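Local structure of sortase B (Streptococcus pyogenes, 3PSQ) at residues N134-L148 with F162-I176. The protein is a class B sortase involved in pilus assembly, probably a membrane-anchored cysteine transpeptidase. Numbering follows the deposited sequence.
Sequences NIFACIQTDAFDSLL and FLNHIKQKSVQYREI. With ZN (zinc ion), chain O; EDO (1,2-ethanediol), chain D.
H165 reaches from helix 159-167 into the loop after strand 130-142, where NE2 donates to D145 OD1 (2.9 Å) on the syn side of the carboxylate, whose plane stands 69° from the imidazole. Backbone N of L147 and of L148 also donate to OD1, an Asx turn and Asx motif, and T141 OG1 donates a hydrogen bond to the anti lone pair of D145 OD2, fixing the carboxylate's rotation. L147 CB lies over one imidazole face in a CH-pi contact; L148 CD1 meets the edge. H165 ND1 binds a zinc ion (1.9 Å), so both ring nitrogens are clamped. K169 runs past I139 CG2 toward T141, its NZ making a long salt bridge to D145 OD2 (3.7 Å). A chi1 of 65° turns the F136 ring toward Y173, whose CE1 meets its edge; C2 of 1,2-ethanediol, probably from the crystallisation liquor, lies over one face. R174 NH2 meets I135 O (2.8 Å) from above the carbonyl plane. Antiparallel strand 170-173 edges the sortase-fold sheet, A137 opposite Y173 and C138 opposite Q172; a classic bulge at V171 and Q172 then shifts I139 to S170. Helix 159-167 lies over the face carrying A137 and I139, both touching I166 CG2, its axis at 68° to strand 134-142, with F162 reaching I202 and helix 151-155.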
loop_
_atom_site.group_PDB
_atom_site.type_symbol
_atom_site.label_atom_id
_atom_site.label_comp_id
_atom_site.label_asym_id
_atom_site.label_seq_id
_atom_site.Cartn_x
_atom_site.Cartn_y
_atom_site.Cartn_z
ATOM N N ASN A 134 -11.546 -2.674 1.538
ATOM C CA ASN A 134 -11.861 -4.078 1.808
ATOM C C ASN A 134 -10.783 -5.013 1.194
ATOM O O ASN A 134 -10.657 -5.091 -0.031
ATOM C CB ASN A 134 -13.242 -4.441 1.195
ATOM C CG ASN A 134 -14.381 -3.562 1.712
ATOM O OD1 ASN A 134 -14.646 -3.523 2.917
ATOM N ND2 ASN A 134 -15.060 -2.861 0.807
ATOM N N ILE A 135 -10.041 -5.734 2.026
ATOM C CA ILE A 135 -8.943 -6.576 1.546
ATOM C C ILE A 135 -9.459 -7.819 0.825
ATOM O O ILE A 135 -10.346 -8.509 1.340
ATOM C CB ILE A 135 -8.012 -7.017 2.734
ATOM C CG1 ILE A 135 -7.488 -5.785 3.495
ATOM C CG2 ILE A 135 -6.894 -7.962 2.244
ATOM C CD1 ILE A 135 -6.770 -6.103 4.802
ATOM N N PHE A 136 -8.923 -8.138 -0.347
ATOM C CA PHE A 136 -9.365 -9.365 -1.008
ATOM C C PHE A 136 -8.246 -10.300 -1.439
ATOM O O PHE A 136 -8.529 -11.412 -1.824
ATOM C CB PHE A 136 -10.302 -9.083 -2.195
ATOM C CG PHE A 136 -9.653 -8.348 -3.333
ATOM C CD1 PHE A 136 -9.004 -9.040 -4.341
ATOM C CD2 PHE A 136 -9.701 -6.967 -3.394
ATOM C CE1 PHE A 136 -8.391 -8.358 -5.396
ATOM C CE2 PHE A 136 -9.102 -6.269 -4.452
ATOM C CZ PHE A 136 -8.458 -6.959 -5.448
ATOM N N ALA A 137 -6.981 -9.879 -1.376
ATOM C CA ALA A 137 -5.885 -10.770 -1.783
ATOM C C ALA A 137 -4.573 -10.487 -1.068
ATOM O O ALA A 137 -4.245 -9.337 -0.775
ATOM C CB ALA A 137 -5.670 -10.704 -3.297
ATOM N N CYS A 138 -3.829 -11.560 -0.807
ATOM C CA CYS A 138 -2.427 -11.483 -0.436
ATOM C C CYS A 138 -1.627 -12.146 -1.538
ATOM O O CYS A 138 -1.833 -13.326 -1.833
ATOM C CB CYS A 138 -2.201 -12.255 0.857
ATOM S SG CYS A 138 -0.536 -12.092 1.506
ATOM N N ILE A 139 -0.700 -11.408 -2.133
ATOM C CA ILE A 139 0.002 -11.847 -3.359
ATOM C C ILE A 139 1.497 -12.108 -3.130
ATOM O O ILE A 139 2.173 -11.356 -2.409
ATOM C CB ILE A 139 -0.161 -10.744 -4.438
ATOM C CG1 ILE A 139 -1.643 -10.560 -4.804
ATOM C CG2 ILE A 139 0.745 -10.965 -5.658
ATOM C CD1 ILE A 139 -1.999 -9.162 -5.271
ATOM N N GLN A 140 2.008 -13.188 -3.708
ATOM C CA GLN A 140 3.446 -13.376 -3.751
ATOM C C GLN A 140 3.909 -13.243 -5.186
ATOM O O GLN A 140 3.484 -13.968 -6.092
ATOM C CB GLN A 140 3.925 -14.703 -3.165
ATOM C CG GLN A 140 5.439 -14.946 -3.405
ATOM C CD GLN A 140 6.352 -14.374 -2.306
ATOM O OE1 GLN A 140 6.853 -13.243 -2.396
ATOM N NE2 GLN A 140 6.575 -15.174 -1.261
ATOM N N THR A 141 4.772 -12.264 -5.392
ATOM C CA THR A 141 5.239 -12.011 -6.710
ATOM C C THR A 141 6.693 -11.617 -6.543
ATOM O O THR A 141 7.280 -11.861 -5.493
ATOM C CB THR A 141 4.356 -10.937 -7.396
ATOM O OG1 THR A 141 4.779 -10.803 -8.732
ATOM C CG2 THR A 141 4.457 -9.575 -6.714
ATOM N N ASP A 142 7.299 -11.059 -7.580
ATOM C CA ASP A 142 8.674 -10.584 -7.426
ATOM C C ASP A 142 8.833 -9.171 -7.990
ATOM O O ASP A 142 7.860 -8.591 -8.524
ATOM C CB ASP A 142 9.651 -11.570 -8.042
ATOM C CG ASP A 142 9.471 -11.701 -9.518
ATOM O OD1 ASP A 142 9.115 -10.715 -10.184
ATOM O OD2 ASP A 142 9.712 -12.805 -10.030
ATOM N N ALA A 143 10.042 -8.629 -7.873
ATOM C CA ALA A 143 10.336 -7.249 -8.255
ATOM C C ALA A 143 9.977 -6.977 -9.713
ATOM O O ALA A 143 9.854 -5.823 -10.112
ATOM C CB ALA A 143 11.825 -6.931 -8.008
ATOM N N PHE A 144 9.776 -8.043 -10.497
ATOM C CA PHE A 144 9.631 -7.891 -11.941
ATOM C C PHE A 144 8.257 -8.190 -12.430
ATOM O O PHE A 144 8.075 -8.373 -13.622
ATOM C CB PHE A 144 10.707 -8.688 -12.716
ATOM C CG PHE A 144 12.092 -8.338 -12.273
ATOM C CD1 PHE A 144 12.727 -7.173 -12.743
ATOM C CD2 PHE A 144 12.719 -9.098 -11.283
ATOM C CE1 PHE A 144 13.965 -6.807 -12.243
ATOM C CE2 PHE A 144 13.956 -8.748 -10.805
ATOM C CZ PHE A 144 14.578 -7.600 -11.272
ATOM N N ASP A 145 7.293 -8.228 -11.500
ATOM C CA ASP A 145 5.873 -8.280 -11.832
ATOM C C ASP A 145 5.496 -7.272 -12.926
ATOM O O ASP A 145 5.688 -6.065 -12.771
ATOM C CB ASP A 145 5.024 -8.023 -10.588
ATOM C CG ASP A 145 3.575 -8.415 -10.800
ATOM O OD1 ASP A 145 2.931 -7.818 -11.692
ATOM O OD2 ASP A 145 3.085 -9.320 -10.089
ATOM N N SER A 146 4.979 -7.795 -14.033
ATOM C CA SER A 146 4.709 -6.973 -15.225
ATOM C C SER A 146 3.491 -6.039 -15.112
ATOM O O SER A 146 3.210 -5.261 -16.029
ATOM C CB SER A 146 4.567 -7.859 -16.453
ATOM O OG SER A 146 3.384 -8.642 -16.340
ATOM N N LEU A 147 2.791 -6.068 -13.988
ATOM C CA LEU A 147 1.584 -5.280 -13.886
ATOM C C LEU A 147 1.464 -4.436 -12.611
ATOM O O LEU A 147 1.109 -3.268 -12.665
ATOM C CB LEU A 147 0.375 -6.207 -14.014
ATOM C CG LEU A 147 -0.978 -5.497 -14.032
ATOM C CD1 LEU A 147 -1.018 -4.549 -15.225
ATOM C CD2 LEU A 147 -2.109 -6.514 -14.081
ATOM N N LEU A 148 1.768 -5.044 -11.469
ATOM C CA LEU A 148 1.291 -4.555 -10.183
ATOM C C LEU A 148 2.122 -3.427 -9.553
ATOM O O LEU A 148 1.700 -2.843 -8.550
ATOM C CB LEU A 148 1.111 -5.729 -9.199
ATOM C CG LEU A 148 -0.023 -6.678 -9.588
ATOM C CD1 LEU A 148 -0.085 -7.861 -8.656
ATOM C CD2 LEU A 148 -1.367 -5.944 -9.628
ATOM N N PHE A 162 -6.588 -7.752 -14.778
ATOM C CA PHE A 162 -6.120 -7.321 -13.470
ATOM C C PHE A 162 -6.457 -8.365 -12.405
ATOM O O PHE A 162 -5.581 -8.827 -11.664
ATOM C CB PHE A 162 -6.743 -5.962 -13.149
ATOM C CG PHE A 162 -6.472 -5.454 -11.761
ATOM C CD1 PHE A 162 -5.210 -4.959 -11.409
ATOM C CD2 PHE A 162 -7.496 -5.412 -10.815
ATOM C CE1 PHE A 162 -4.952 -4.459 -10.115
ATOM C CE2 PHE A 162 -7.269 -4.917 -9.536
ATOM C CZ PHE A 162 -5.984 -4.438 -9.177
ATOM N N LEU A 163 -7.710 -8.776 -12.341
ATOM C CA LEU A 163 -8.117 -9.729 -11.317
ATOM C C LEU A 163 -7.548 -11.132 -11.535
ATOM O O LEU A 163 -7.222 -11.821 -10.573
ATOM C CB LEU A 163 -9.633 -9.753 -11.164
ATOM C CG LEU A 163 -10.267 -8.495 -10.550
ATOM C CD1 LEU A 163 -11.753 -8.656 -10.567
ATOM C CD2 LEU A 163 -9.773 -8.286 -9.118
ATOM N N ASN A 164 -7.375 -11.551 -12.782
ATOM C CA ASN A 164 -6.799 -12.869 -13.054
ATOM C C ASN A 164 -5.294 -12.898 -12.831
ATOM O O ASN A 164 -4.730 -13.930 -12.423
ATOM C CB ASN A 164 -7.118 -13.360 -14.484
ATOM C CG ASN A 164 -6.646 -14.812 -14.735
ATOM O OD1 ASN A 164 -5.994 -15.419 -13.869
ATOM N ND2 ASN A 164 -6.971 -15.361 -15.909
ATOM N N HIS A 165 -4.639 -11.784 -13.149
ATOM C CA HIS A 165 -3.226 -11.626 -12.875
ATOM C C HIS A 165 -2.982 -11.798 -11.382
ATOM O O HIS A 165 -2.066 -12.515 -10.965
ATOM C CB HIS A 165 -2.748 -10.232 -13.283
ATOM C CG HIS A 165 -1.292 -10.003 -13.023
ATOM N ND1 HIS A 165 -0.317 -10.354 -13.923
ATOM C CD2 HIS A 165 -0.646 -9.478 -11.959
ATOM C CE1 HIS A 165 0.869 -10.032 -13.437
ATOM N NE2 HIS A 165 0.697 -9.500 -12.246
ATOM N N ILE A 166 -3.804 -11.124 -10.591
ATOM C CA ILE A 166 -3.728 -11.169 -9.137
ATOM C C ILE A 166 -4.045 -12.576 -8.628
ATOM O O ILE A 166 -3.227 -13.186 -7.947
ATOM C CB ILE A 166 -4.692 -10.142 -8.496
ATOM C CG1 ILE A 166 -4.150 -8.728 -8.657
ATOM C CG2 ILE A 166 -4.958 -10.487 -7.034
ATOM C CD1 ILE A 166 -5.193 -7.660 -8.345
ATOM N N LYS A 167 -5.227 -13.085 -8.985
ATOM C CA LYS A 167 -5.641 -14.432 -8.635
ATOM C C LYS A 167 -4.540 -15.496 -8.728
ATOM O O LYS A 167 -4.375 -16.286 -7.816
ATOM C CB LYS A 167 -6.832 -14.868 -9.491
ATOM C CG LYS A 167 -7.559 -16.068 -8.895
ATOM C CD LYS A 167 -8.611 -16.684 -9.825
ATOM C CE LYS A 167 -9.072 -18.084 -9.292
ATOM N NZ LYS A 167 -10.243 -18.689 -10.055
ATOM N N GLN A 168 -3.786 -15.536 -9.819
ATOM C CA GLN A 168 -2.820 -16.610 -10.044
ATOM C C GLN A 168 -1.541 -16.443 -9.217
ATOM O O GLN A 168 -0.693 -17.345 -9.156
ATOM C CB GLN A 168 -2.515 -16.727 -11.540
ATOM C CG GLN A 168 -1.428 -15.813 -12.069
ATOM C CD GLN A 168 -0.279 -16.599 -12.634
ATOM O OE1 GLN A 168 0.852 -16.110 -12.747
ATOM N NE2 GLN A 168 -0.565 -17.844 -13.002
ATOM N N LYS A 169 -1.392 -15.284 -8.584
ATOM C CA LYS A 169 -0.230 -15.029 -7.744
ATOM C C LYS A 169 -0.600 -14.908 -6.277
ATOM O O LYS A 169 0.244 -14.579 -5.452
ATOM C CB LYS A 169 0.515 -13.788 -8.244
ATOM C CG LYS A 169 1.266 -14.119 -9.494
ATOM C CD LYS A 169 1.857 -12.947 -10.182
ATOM C CE LYS A 169 2.542 -13.438 -11.440
ATOM N NZ LYS A 169 3.739 -12.610 -11.743
ATOM N N SER A 170 -1.865 -15.178 -5.961
ATOM C CA SER A 170 -2.362 -15.011 -4.610
ATOM C C SER A 170 -2.151 -16.243 -3.752
ATOM O O SER A 170 -2.325 -17.372 -4.211
ATOM C CB SER A 170 -3.839 -14.629 -4.619
ATOM O OG SER A 170 -4.027 -13.310 -5.135
ATOM N N VAL A 171 -1.751 -16.006 -2.507
ATOM C CA VAL A 171 -1.640 -17.046 -1.490
ATOM C C VAL A 171 -2.965 -17.114 -0.709
ATOM O O VAL A 171 -3.352 -18.177 -0.249
ATOM C CB VAL A 171 -0.460 -16.751 -0.513
ATOM C CG1 VAL A 171 -0.435 -17.750 0.640
ATOM C CG2 VAL A 171 0.863 -16.767 -1.253
ATOM N N GLN A 172 -3.615 -15.961 -0.524
ATOM C CA GLN A 172 -4.995 -15.910 -0.060
ATOM C C GLN A 172 -5.846 -14.998 -0.973
ATOM O O GLN A 172 -5.352 -14.000 -1.502
ATOM C CB GLN A 172 -5.069 -15.433 1.392
ATOM C CG GLN A 172 -4.197 -16.181 2.365
ATOM C CD GLN A 172 -4.617 -17.620 2.566
ATOM O OE1 GLN A 172 -5.710 -18.025 2.159
ATOM N NE2 GLN A 172 -3.750 -18.411 3.192
ATOM N N TYR A 173 -7.114 -15.348 -1.161
ATOM C CA TYR A 173 -8.021 -14.593 -2.043
ATOM C C TYR A 173 -9.481 -14.741 -1.599
ATOM O O TYR A 173 -9.870 -15.770 -1.023
ATOM C CB TYR A 173 -7.874 -15.116 -3.461
ATOM C CG TYR A 173 -8.537 -14.277 -4.531
ATOM C CD1 TYR A 173 -7.897 -13.172 -5.079
ATOM C CD2 TYR A 173 -9.800 -14.608 -5.022
ATOM C CE1 TYR A 173 -8.495 -12.407 -6.068
ATOM C CE2 TYR A 173 -10.409 -13.846 -6.046
ATOM C CZ TYR A 173 -9.741 -12.748 -6.547
ATOM O OH TYR A 173 -10.297 -11.984 -7.539
ATOM N N ARG A 174 -10.286 -13.707 -1.817
ATOM C CA ARG A 174 -11.725 -13.802 -1.602
ATOM C C ARG A 174 -12.438 -13.025 -2.704
ATOM O O ARG A 174 -11.961 -11.978 -3.120
ATOM C CB ARG A 174 -12.119 -13.288 -0.209
ATOM C CG ARG A 174 -11.953 -11.786 0.006
ATOM C CD ARG A 174 -12.539 -11.316 1.327
ATOM N NE ARG A 174 -12.047 -12.128 2.442
ATOM C CZ ARG A 174 -11.100 -11.758 3.295
ATOM N NH1 ARG A 174 -10.731 -12.584 4.271
ATOM N NH2 ARG A 174 -10.527 -10.566 3.178
ATOM N N GLU A 175 -13.563 -13.555 -3.184
ATOM C CA GLU A 175 -14.417 -12.878 -4.164
ATOM C C GLU A 175 -15.260 -11.817 -3.489
ATOM O O GLU A 175 -16.069 -12.139 -2.626
ATOM C CB GLU A 175 -15.403 -13.872 -4.780
ATOM C CG GLU A 175 -14.786 -15.096 -5.443
ATOM C CD GLU A 175 -14.116 -14.777 -6.786
ATOM O OE1 GLU A 175 -14.587 -13.839 -7.489
ATOM O OE2 GLU A 175 -13.119 -15.473 -7.133
ATOM N N ILE A 176 -15.111 -10.557 -3.878
ATOM C CA ILE A 176 -16.073 -9.547 -3.426
ATOM C C ILE A 176 -16.741 -8.834 -4.623
ATOM O O ILE A 176 -16.207 -8.871 -5.733
ATOM C CB ILE A 176 -15.464 -8.552 -2.381
ATOM C CG1 ILE A 176 -14.327 -7.721 -2.983
ATOM C CG2 ILE A 176 -15.005 -9.296 -1.106
ATOM C CD1 ILE A 176 -13.827 -6.610 -2.049
HETATM ZN ZN ZN O . -0.421 -11.235 -15.651
HETATM C C1 EDO D . -12.654 -8.216 -6.543
HETATM O O1 EDO D . -13.825 -8.604 -7.251
HETATM C C2 EDO D . -12.007 -9.477 -6.007
HETATM O O2 EDO D . -12.773 -9.901 -4.879
#